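Local atomic coordinates of cytoplasmic export protein 1 (Saccharomyces cerevisiae, PDB entry 3VWA), a protein that takes part in nuclear tRNA export, binding tRNA and probably collecting it from export receptors at the nuclear pore for delivery to the translation machinery. Residues T23-F29 against T41-K46; F94-L99 against L194-L198. Numbering follows the deposited sequence.

Contact 1: T23-F29 against T41-K46; sequences TALWQCF and TVFKAK
Build two antiparallel strands of a β hairpin, 26-29 and 41-45, axes 4.5 Å apart at closest and N-to-C directions 157° apart. T23-L25 is a turn, not strand, closed by T23 N to W26 O at 2.8 Å. The hydrogen-bonded pairs are Q27-K44 (Q27 N to K44 O 2.7 Å, K44 N to Q27 O 2.8 Å) and F29-V42 (F29 N to V42 O, V42 N to F29 O, both 2.9 Å). W26-A45 and C28-F43 are non-hydrogen-bonded; K46 N to L25 O, 2.8 Å, extends the ladder. On their face the W26 indole (chi1 m, chi2 92°) leans across the partner strand. A45 CB sits over the face of the W26 six-membered ring, 4.0 Å from that ring's centroid (CH-pi); W26 CE3 lies 3.7 Å from F43 CB. C28, chi1 t, sets SG obliquely 4.5 Å from the F43 ring centroid and 3.6 Å from T41 CG2; F147, beyond the two segments, stacks on the F43 ring. Opposite, the F29 ring edge meets K44 CB, 4.2 Å from CE2. Nearly extended, K46 donates a very short hydrogen bond, NZ to T23 O 2.4 Å. Backbone bonding thus fixes register; one face is aromatic and apolar, the other mixed.

Contact 2: F94-L99 against L194-L198; sequences FPWDNL and LIKSL
F94-L99 is a turn of chain leading into helix 99-102, laid against L194-L198, the last turn of helix 186-198. P95 (phi/psi -81/81) centres an inverse gamma turn, W96 N to F94 O closing it weakly at 3.0 Å; W96 and D97 then make a short 3-10 segment, and L99 N donates a hydrogen bond to W96 O at 2.9 Å. The backbones stay well apart, the nearest CA atoms being those of L99 and L198 at 7.4 Å, so side chains bridge the gap.

Apolar packing does the joining. L198 (chi1 m, chi2 t) puts CD2 among three side chains: 3.5 Å from W96 CH2, 3.7 Å from F94 CZ and 4.4 Å from L99 CD1. W96, chi1 m and chi2 101°, carries the six-membered end of its indole to the helix, where the ring edge meets L194, CH2 to CD2 at 3.7 Å. The CA-to-CB bond of L99 (chi1 t, chi2 p) points toward the helix.

Contacts with helix backbone carbonyls come next, all van der Waals: L99 CD2 is 3.4 Å from S197 O, L99 CD1 3.5 Å from L198 O, and W96 CZ3 3.8 Å from S197 O.

The polar side-chain atoms of W96 and S197 are satisfied elsewhere: W96 NE1 donates a hydrogen bond to K133 O, and S197 OG turns back to L193 O. Around the contact, the F94 ring meets W144 edge-to-face and L198 also touches I113 of helix 106-122.

In a kinase-like domain, a segment following the N-terminal lobe and packed on the helical lobe in this way is consistent with the interlobe hinge region.

Both contacts belong to the N-terminal kinase-like domain, on the same side of the chain's centre and away from the HEAT repeats of the C-terminal part. Contact 1 closes before contact 2 opens; their centres lie 20 Å apart and their nearest atoms about 9 Å, so they do not touch. Contact 1 is a hairpin within the curled antiparallel sheet, whereas contact 2 joins the chain leaving that sheet to helix 186-198. Strand 85-89 pairs beside strand 39-45, and a few residues beyond it, past strand 92-93, the chain enters F94-L99. Contact 1 thus lies inside the sheet lobe and contact 2 where the chain passes to the helical lobe, consistent with a kinase-like domain's two-lobed plan.

Contact 1: T23-F29 against T41-K46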
ATOM      1  N   THR A  23     -19.209 -20.181 -11.210  1.00 44.98           N
ATOM      2  CA  THR A  23     -19.808 -19.974 -12.521  1.00 44.22           C
ATOM      3  C   THR A  23     -20.515 -21.283 -12.827  1.00 42.56           C
ATOM      4  O   THR A  23     -20.441 -22.202 -12.035  1.00 44.40           O
ATOM      5  CB  THR A  23     -18.706 -19.537 -13.520  1.00 44.59           C
ATOM      6  OG1 THR A  23     -18.669 -18.111 -13.536  1.00 42.50           O
ATOM      7  CG2 THR A  23     -18.903 -20.038 -14.907  1.00 40.90           C
ATOM      8  N   ALA A  24     -21.243 -21.370 -13.926  1.00 46.23           N
ATOM      9  CA  ALA A  24     -21.913 -22.611 -14.241  1.00 45.78           C
ATOM     10  C   ALA A  24     -20.910 -23.723 -14.529  1.00 48.77           C
ATOM     11  O   ALA A  24     -21.257 -24.900 -14.376  1.00 46.65           O
ATOM     12  CB  ALA A  24     -22.852 -22.432 -15.423  1.00 45.14           C
ATOM     13  N   LEU A  25     -19.690 -23.375 -14.974  1.00 43.26           N
ATOM     14  CA  LEU A  25     -18.704 -24.414 -15.334  1.00 40.22           C
ATOM     15  C   LEU A  25     -17.546 -24.662 -14.347  1.00 40.29           C
ATOM     16  O   LEU A  25     -16.883 -25.699 -14.426  1.00 37.15           O
ATOM     17  CB  LEU A  25     -18.127 -24.153 -16.697  1.00 36.87           C
ATOM     18  CG  LEU A  25     -19.206 -24.243 -17.740  1.00 37.02           C
ATOM     19  CD1 LEU A  25     -18.623 -23.742 -19.022  1.00 36.31           C
ATOM     20  CD2 LEU A  25     -19.755 -25.660 -17.905  1.00 39.20           C
ATOM     21  N   TRP A  26     -17.305 -23.706 -13.452  1.00 36.21           N
ATOM     22  CA  TRP A  26     -16.130 -23.694 -12.594  1.00 35.91           C
ATOM     23  C   TRP A  26     -16.429 -23.068 -11.270  1.00 38.55           C
ATOM     24  O   TRP A  26     -17.194 -22.084 -11.181  1.00 37.66           O
ATOM     25  CB  TRP A  26     -14.975 -22.881 -13.224  1.00 31.08           C
ATOM     26  CG  TRP A  26     -14.573 -23.410 -14.559  1.00 29.76           C
ATOM     27  CD1 TRP A  26     -15.037 -23.025 -15.811  1.00 30.31           C
ATOM     28  CD2 TRP A  26     -13.615 -24.478 -14.834  1.00 28.54           C
ATOM     29  NE1 TRP A  26     -14.451 -23.786 -16.793  1.00 23.24           N
ATOM     30  CE2 TRP A  26     -13.603 -24.654 -16.279  1.00 24.27           C
ATOM     31  CE3 TRP A  26     -12.807 -25.295 -14.045  1.00 28.87           C
ATOM     32  CZ2 TRP A  26     -12.810 -25.606 -16.890  1.00 26.98           C
ATOM     33  CZ3 TRP A  26     -11.992 -26.225 -14.680  1.00 25.28           C
ATOM     34  CH2 TRP A  26     -12.009 -26.376 -16.071  1.00 27.16           C
ATOM     35  N   GLN A  27     -15.786 -23.607 -10.239  1.00 33.84           N
ATOM     36  CA  GLN A  27     -15.572 -22.873  -8.977  1.00 35.29           C
ATOM     37  C   GLN A  27     -14.140 -22.370  -8.921  1.00 34.86           C
ATOM     38  O   GLN A  27     -13.208 -23.053  -9.361  1.00 35.13           O
ATOM     39  CB  GLN A  27     -15.818 -23.766  -7.777  1.00 34.14           C
ATOM     40  CG  GLN A  27     -17.285 -24.068  -7.581  1.00 36.32           C
ATOM     41  CD  GLN A  27     -17.470 -25.091  -6.500  1.00 45.54           C
ATOM     42  OE1 GLN A  27     -16.977 -26.228  -6.605  1.00 43.93           O
ATOM     43  NE2 GLN A  27     -18.164 -24.699  -5.434  1.00 46.58           N
ATOM     44  N   CYS A  28     -13.953 -21.189  -8.371  1.00 33.94           N
ATOM     45  CA  CYS A  28     -12.620 -20.627  -8.324  1.00 35.78           C
ATOM     46  C   CYS A  28     -12.211 -20.435  -6.865  1.00 36.34           C
ATOM     47  O   CYS A  28     -12.879 -19.714  -6.115  1.00 29.74           O
ATOM     48  CB  CYS A  28     -12.578 -19.334  -9.128  1.00 36.88           C
ATOM     49  SG  CYS A  28     -11.135 -18.292  -8.858  1.00 38.15           S
ATOM     50  N   PHE A  29     -11.121 -21.114  -6.487  1.00 33.98           N
ATOM     51  CA  PHE A  29     -10.661 -21.188  -5.097  1.00 36.56           C
ATOM     52  C   PHE A  29      -9.259 -20.610  -4.990  1.00 35.84           C
ATOM     53  O   PHE A  29      -8.434 -20.876  -5.877  1.00 35.60           O
ATOM     54  CB  PHE A  29     -10.585 -22.667  -4.611  1.00 39.68           C
ATOM     55  CG  PHE A  29     -11.926 -23.344  -4.385  1.00 38.91           C
ATOM     56  CD1 PHE A  29     -12.581 -23.214  -3.166  1.00 39.43           C
ATOM     57  CD2 PHE A  29     -12.503 -24.154  -5.363  1.00 38.65           C
ATOM     58  CE1 PHE A  29     -13.795 -23.844  -2.921  1.00 40.53           C
ATOM     59  CE2 PHE A  29     -13.728 -24.785  -5.118  1.00 41.44           C
ATOM     60  CZ  PHE A  29     -14.382 -24.622  -3.892  1.00 37.11           C
ATOM     61  N   THR A  41      -4.198 -20.222  -7.757  1.00 27.59           N
ATOM     62  CA  THR A  41      -5.649 -20.249  -7.865  1.00 27.31           C
ATOM     63  C   THR A  41      -5.994 -21.559  -8.505  1.00 29.62           C
ATOM     64  O   THR A  41      -5.405 -21.935  -9.507  1.00 35.25           O
ATOM     65  CB  THR A  41      -6.162 -19.097  -8.752  1.00 28.47           C
ATOM     66  OG1 THR A  41      -6.032 -17.913  -7.986  1.00 30.80           O
ATOM     67  CG2 THR A  41      -7.646 -19.275  -9.128  1.00 26.44           C
ATOM     68  N   VAL A  42      -6.966 -22.236  -7.920  1.00 30.19           N
ATOM     69  CA  VAL A  42      -7.429 -23.523  -8.356  1.00 28.28           C
ATOM     70  C   VAL A  42      -8.846 -23.386  -8.956  1.00 29.01           C
ATOM     71  O   VAL A  42      -9.819 -22.978  -8.271  1.00 30.36           O
ATOM     72  CB  VAL A  42      -7.428 -24.491  -7.139  1.00 31.15           C
ATOM     73  CG1 VAL A  42      -8.157 -25.780  -7.487  1.00 32.08           C
ATOM     74  CG2 VAL A  42      -5.991 -24.743  -6.624  1.00 27.45           C
ATOM     75  N   PHE A  43      -8.966 -23.701 -10.241  1.00 28.64           N
ATOM     76  CA  PHE A  43     -10.267 -23.751 -10.884  1.00 29.36           C
ATOM     77  C   PHE A  43     -10.780 -25.202 -10.885  1.00 32.44           C
ATOM     78  O   PHE A  43     -10.155 -26.133 -11.448  1.00 27.35           O
ATOM     79  CB  PHE A  43     -10.203 -23.226 -12.315  1.00 28.87           C
ATOM     80  CG  PHE A  43      -9.972 -21.747 -12.408  1.00 30.44           C
ATOM     81  CD1 PHE A  43     -11.061 -20.838 -12.373  1.00 28.53           C
ATOM     82  CD2 PHE A  43      -8.676 -21.242 -12.606  1.00 24.34           C
ATOM     83  CE1 PHE A  43     -10.808 -19.459 -12.513  1.00 28.07           C
ATOM     84  CE2 PHE A  43      -8.460 -19.880 -12.721  1.00 26.46           C
ATOM     85  CZ  PHE A  43      -9.525 -19.001 -12.688  1.00 24.10           C
ATOM     86  N   LYS A  44     -11.913 -25.384 -10.223  1.00 31.50           N
ATOM     87  CA  LYS A  44     -12.498 -26.692 -10.070  1.00 33.74           C
ATOM     88  C   LYS A  44     -13.706 -26.758 -10.989  1.00 36.00           C
ATOM     89  O   LYS A  44     -14.623 -25.942 -10.863  1.00 36.24           O
ATOM     90  CB  LYS A  44     -12.921 -26.894  -8.615  1.00 36.24           C
ATOM     91  CG  LYS A  44     -13.768 -28.136  -8.380  1.00 34.49           C
ATOM     92  CD  LYS A  44     -13.654 -28.563  -6.928  1.00 37.52           C
ATOM     93  CE  LYS A  44     -13.691 -30.074  -6.839  1.00 39.48           C
ATOM     94  NZ  LYS A  44     -14.955 -30.599  -7.389  1.00 36.23           N
ATOM     95  N   ALA A  45     -13.663 -27.690 -11.941  1.00 34.70           N
ATOM     96  CA  ALA A  45     -14.732 -27.923 -12.917  1.00 36.19           C
ATOM     97  C   ALA A  45     -15.968 -28.500 -12.282  1.00 41.68           C
ATOM     98  O   ALA A  45     -15.906 -29.433 -11.447  1.00 39.54           O
ATOM     99  CB  ALA A  45     -14.278 -28.877 -14.005  1.00 33.89           C
ATOM    100  N   LYS A  46     -17.096 -27.956 -12.712  1.00 43.18           N
ATOM    101  CA  LYS A  46     -18.384 -28.501 -12.351  1.00 45.37           C
ATOM    102  C   LYS A  46     -18.673 -29.541 -13.412  1.00 40.06           C
ATOM    103  O   LYS A  46     -19.533 -29.346 -14.269  1.00 39.83           O
ATOM    104  CB  LYS A  46     -19.425 -27.396 -12.372  1.00 43.82           C
ATOM    105  CG  LYS A  46     -19.381 -26.488 -11.155  1.00 44.95           C
ATOM    106  CD  LYS A  46     -20.719 -25.762 -11.139  1.00 46.24           C
ATOM    107  CE  LYS A  46     -20.712 -24.592 -10.184  1.00 48.89           C
ATOM    108  NZ  LYS A  46     -21.774 -23.630 -10.614  1.00 45.37           N
TER

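Contact 2: F94-L99 against L194-L198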
ATOM      1  N   PHE A  94     -12.020 -10.077 -11.851  1.00 27.62           N
ATOM      2  CA  PHE A  94     -12.294  -8.687 -11.996  1.00 29.88           C
ATOM      3  C   PHE A  94     -13.465  -8.277 -11.105  1.00 31.76           C
ATOM      4  O   PHE A  94     -14.497  -8.932 -11.109  1.00 31.46           O
ATOM      5  CB  PHE A  94     -12.576  -8.409 -13.459  1.00 28.22           C
ATOM      6  CG  PHE A  94     -12.637  -6.971 -13.773  1.00 32.01           C
ATOM      7  CD1 PHE A  94     -11.535  -6.322 -14.282  1.00 34.38           C
ATOM      8  CD2 PHE A  94     -13.824  -6.255 -13.582  1.00 31.31           C
ATOM      9  CE1 PHE A  94     -11.600  -4.969 -14.581  1.00 33.99           C
ATOM     10  CE2 PHE A  94     -13.889  -4.943 -13.902  1.00 30.79           C
ATOM     11  CZ  PHE A  94     -12.766  -4.288 -14.388  1.00 30.34           C
ATOM     12  N   PRO A  95     -13.282  -7.217 -10.305  1.00 34.70           N
ATOM     13  CA  PRO A  95     -14.334  -6.748  -9.362  1.00 36.41           C
ATOM     14  C   PRO A  95     -15.372  -5.909 -10.074  1.00 33.10           C
ATOM     15  O   PRO A  95     -15.311  -4.667 -10.090  1.00 33.99           O
ATOM     16  CB  PRO A  95     -13.554  -5.938  -8.326  1.00 34.20           C
ATOM     17  CG  PRO A  95     -12.308  -5.520  -9.023  1.00 37.40           C
ATOM     18  CD  PRO A  95     -11.989  -6.575 -10.051  1.00 34.83           C
ATOM     19  N   TRP A  96     -16.298  -6.594 -10.714  1.00 34.09           N
ATOM     20  CA  TRP A  96     -17.385  -5.887 -11.429  1.00 37.90           C
ATOM     21  C   TRP A  96     -18.213  -5.092 -10.478  1.00 36.90           C
ATOM     22  O   TRP A  96     -18.621  -3.994 -10.807  1.00 39.78           O
ATOM     23  CB  TRP A  96     -18.236  -6.849 -12.234  1.00 35.16           C
ATOM     24  CG  TRP A  96     -17.488  -7.434 -13.394  1.00 36.45           C
ATOM     25  CD1 TRP A  96     -16.898  -8.697 -13.481  1.00 40.36           C
ATOM     26  CD2 TRP A  96     -17.208  -6.789 -14.697  1.00 39.26           C
ATOM     27  NE1 TRP A  96     -16.304  -8.877 -14.723  1.00 40.43           N
ATOM     28  CE2 TRP A  96     -16.436  -7.768 -15.485  1.00 39.05           C
ATOM     29  CE3 TRP A  96     -17.499  -5.544 -15.261  1.00 34.14           C
ATOM     30  CZ2 TRP A  96     -15.999  -7.493 -16.761  1.00 36.69           C
ATOM     31  CZ3 TRP A  96     -17.043  -5.277 -16.546  1.00 38.99           C
ATOM     32  CH2 TRP A  96     -16.316  -6.225 -17.284  1.00 38.31           C
ATOM     33  N   ASP A  97     -18.428  -5.622  -9.269  1.00 40.97           N
ATOM     34  CA  ASP A  97     -19.130  -4.888  -8.191  1.00 45.20           C
ATOM     35  C   ASP A  97     -18.430  -3.598  -7.806  1.00 45.32           C
ATOM     36  O   ASP A  97     -18.933  -2.853  -6.956  1.00 47.30           O
ATOM     37  CB  ASP A  97     -19.297  -5.748  -6.924  1.00 44.71           C
ATOM     38  CG  ASP A  97     -19.936  -7.098  -7.209  1.00 53.58           C
ATOM     39  OD1 ASP A  97     -19.787  -8.019  -6.359  1.00 56.60           O
ATOM     40  OD2 ASP A  97     -20.584  -7.248  -8.277  1.00 49.15           O
ATOM     41  N   ASN A  98     -17.273  -3.329  -8.408  1.00 40.13           N
ATOM     42  CA  ASN A  98     -16.547  -2.116  -8.061  1.00 35.67           C
ATOM     43  C   ASN A  98     -16.198  -1.337  -9.304  1.00 32.84           C
ATOM     44  O   ASN A  98     -15.414  -0.379  -9.284  1.00 35.25           O
ATOM     45  CB  ASN A  98     -15.321  -2.431  -7.198  1.00 40.36           C
ATOM     46  CG  ASN A  98     -14.687  -1.184  -6.614  1.00 46.59           C
ATOM     47  OD1 ASN A  98     -15.404  -0.276  -6.170  1.00 46.12           O
ATOM     48  ND2 ASN A  98     -13.330  -1.108  -6.636  1.00 45.20           N
ATOM     49  N   LEU A  99     -16.801  -1.739 -10.411  1.00 33.06           N
ATOM     50  CA  LEU A  99     -16.487  -1.127 -11.677  1.00 31.16           C
ATOM     51  C   LEU A  99     -16.737   0.374 -11.533  1.00 36.37           C
ATOM     52  O   LEU A  99     -16.083   1.190 -12.164  1.00 37.11           O
ATOM     53  CB  LEU A  99     -17.381  -1.709 -12.750  1.00 28.85           C
ATOM     54  CG  LEU A  99     -17.283  -1.081 -14.133  1.00 30.53           C
ATOM     55  CD1 LEU A  99     -15.901  -1.304 -14.758  1.00 32.04           C
ATOM     56  CD2 LEU A  99     -18.322  -1.750 -14.979  1.00 32.77           C
ATOM     57  N   LEU A 194     -17.741  -6.802 -24.180  1.00 35.10           N
ATOM     58  CA  LEU A 194     -16.899  -6.600 -22.980  1.00 33.49           C
ATOM     59  C   LEU A 194     -16.484  -5.167 -22.776  1.00 28.52           C
ATOM     60  O   LEU A 194     -16.568  -4.636 -21.668  1.00 30.07           O
ATOM     61  CB  LEU A 194     -15.600  -7.375 -23.118  1.00 36.48           C
ATOM     62  CG  LEU A 194     -15.150  -8.221 -21.919  1.00 37.60           C
ATOM     63  CD1 LEU A 194     -13.655  -8.359 -22.011  1.00 29.39           C
ATOM     64  CD2 LEU A 194     -15.583  -7.766 -20.524  1.00 37.76           C
ATOM     65  N   ILE A 195     -15.988  -4.547 -23.842  1.00 29.60           N
ATOM     66  CA  ILE A 195     -15.593  -3.139 -23.775  1.00 29.85           C
ATOM     67  C   ILE A 195     -16.787  -2.264 -23.424  1.00 31.39           C
ATOM     68  O   ILE A 195     -16.674  -1.348 -22.605  1.00 39.38           O
ATOM     69  CB  ILE A 195     -14.943  -2.668 -25.084  1.00 29.67           C
ATOM     70  CG1 ILE A 195     -13.520  -3.242 -25.201  1.00 26.12           C
ATOM     71  CG2 ILE A 195     -14.942  -1.142 -25.144  1.00 28.51           C
ATOM     72  CD1 ILE A 195     -12.854  -3.054 -26.561  1.00 26.42           C
ATOM     73  N   LYS A 196     -17.945  -2.567 -23.991  1.00 32.18           N
ATOM     74  CA  LYS A 196     -19.145  -1.791 -23.640  1.00 34.81           C
ATOM     75  C   LYS A 196     -19.495  -2.003 -22.189  1.00 36.34           C
ATOM     76  O   LYS A 196     -19.935  -1.053 -21.536  1.00 36.11           O
ATOM     77  CB  LYS A 196     -20.327  -2.140 -24.548  1.00 32.69           C
ATOM     78  CG  LYS A 196     -20.175  -1.475 -25.925  1.00 36.48           C
ATOM     79  CD  LYS A 196     -21.434  -1.540 -26.757  1.00 34.95           C
ATOM     80  CE  LYS A 196     -21.586  -2.906 -27.378  1.00 39.28           C
ATOM     81  NZ  LYS A 196     -22.826  -3.064 -28.181  1.00 39.48           N
ATOM     82  N   SER A 197     -19.279  -3.221 -21.672  1.00 33.87           N
ATOM     83  CA  SER A 197     -19.578  -3.478 -20.255  1.00 36.31           C
ATOM     84  C   SER A 197     -18.566  -2.778 -19.337  1.00 37.05           C
ATOM     85  O   SER A 197     -18.912  -2.391 -18.232  1.00 36.46           O
ATOM     86  CB  SER A 197     -19.615  -4.975 -19.916  1.00 34.87           C
ATOM     87  OG  SER A 197     -20.226  -5.727 -20.944  1.00 43.17           O
ATOM     88  N   LEU A 198     -17.325  -2.633 -19.801  1.00 36.10           N
ATOM     89  CA  LEU A 198     -16.281  -1.949 -19.037  1.00 33.95           C
ATOM     90  C   LEU A 198     -16.505  -0.452 -18.951  1.00 39.33           C
ATOM     91  O   LEU A 198     -16.202   0.156 -17.923  1.00 32.95           O
ATOM     92  CB  LEU A 198     -14.899  -2.214 -19.659  1.00 34.14           C
ATOM     93  CG  LEU A 198     -14.370  -3.624 -19.315  1.00 36.38           C
ATOM     94  CD1 LEU A 198     -13.266  -4.140 -20.223  1.00 31.61           C
ATOM     95  CD2 LEU A 198     -13.921  -3.686 -17.854  1.00 39.16           C
TER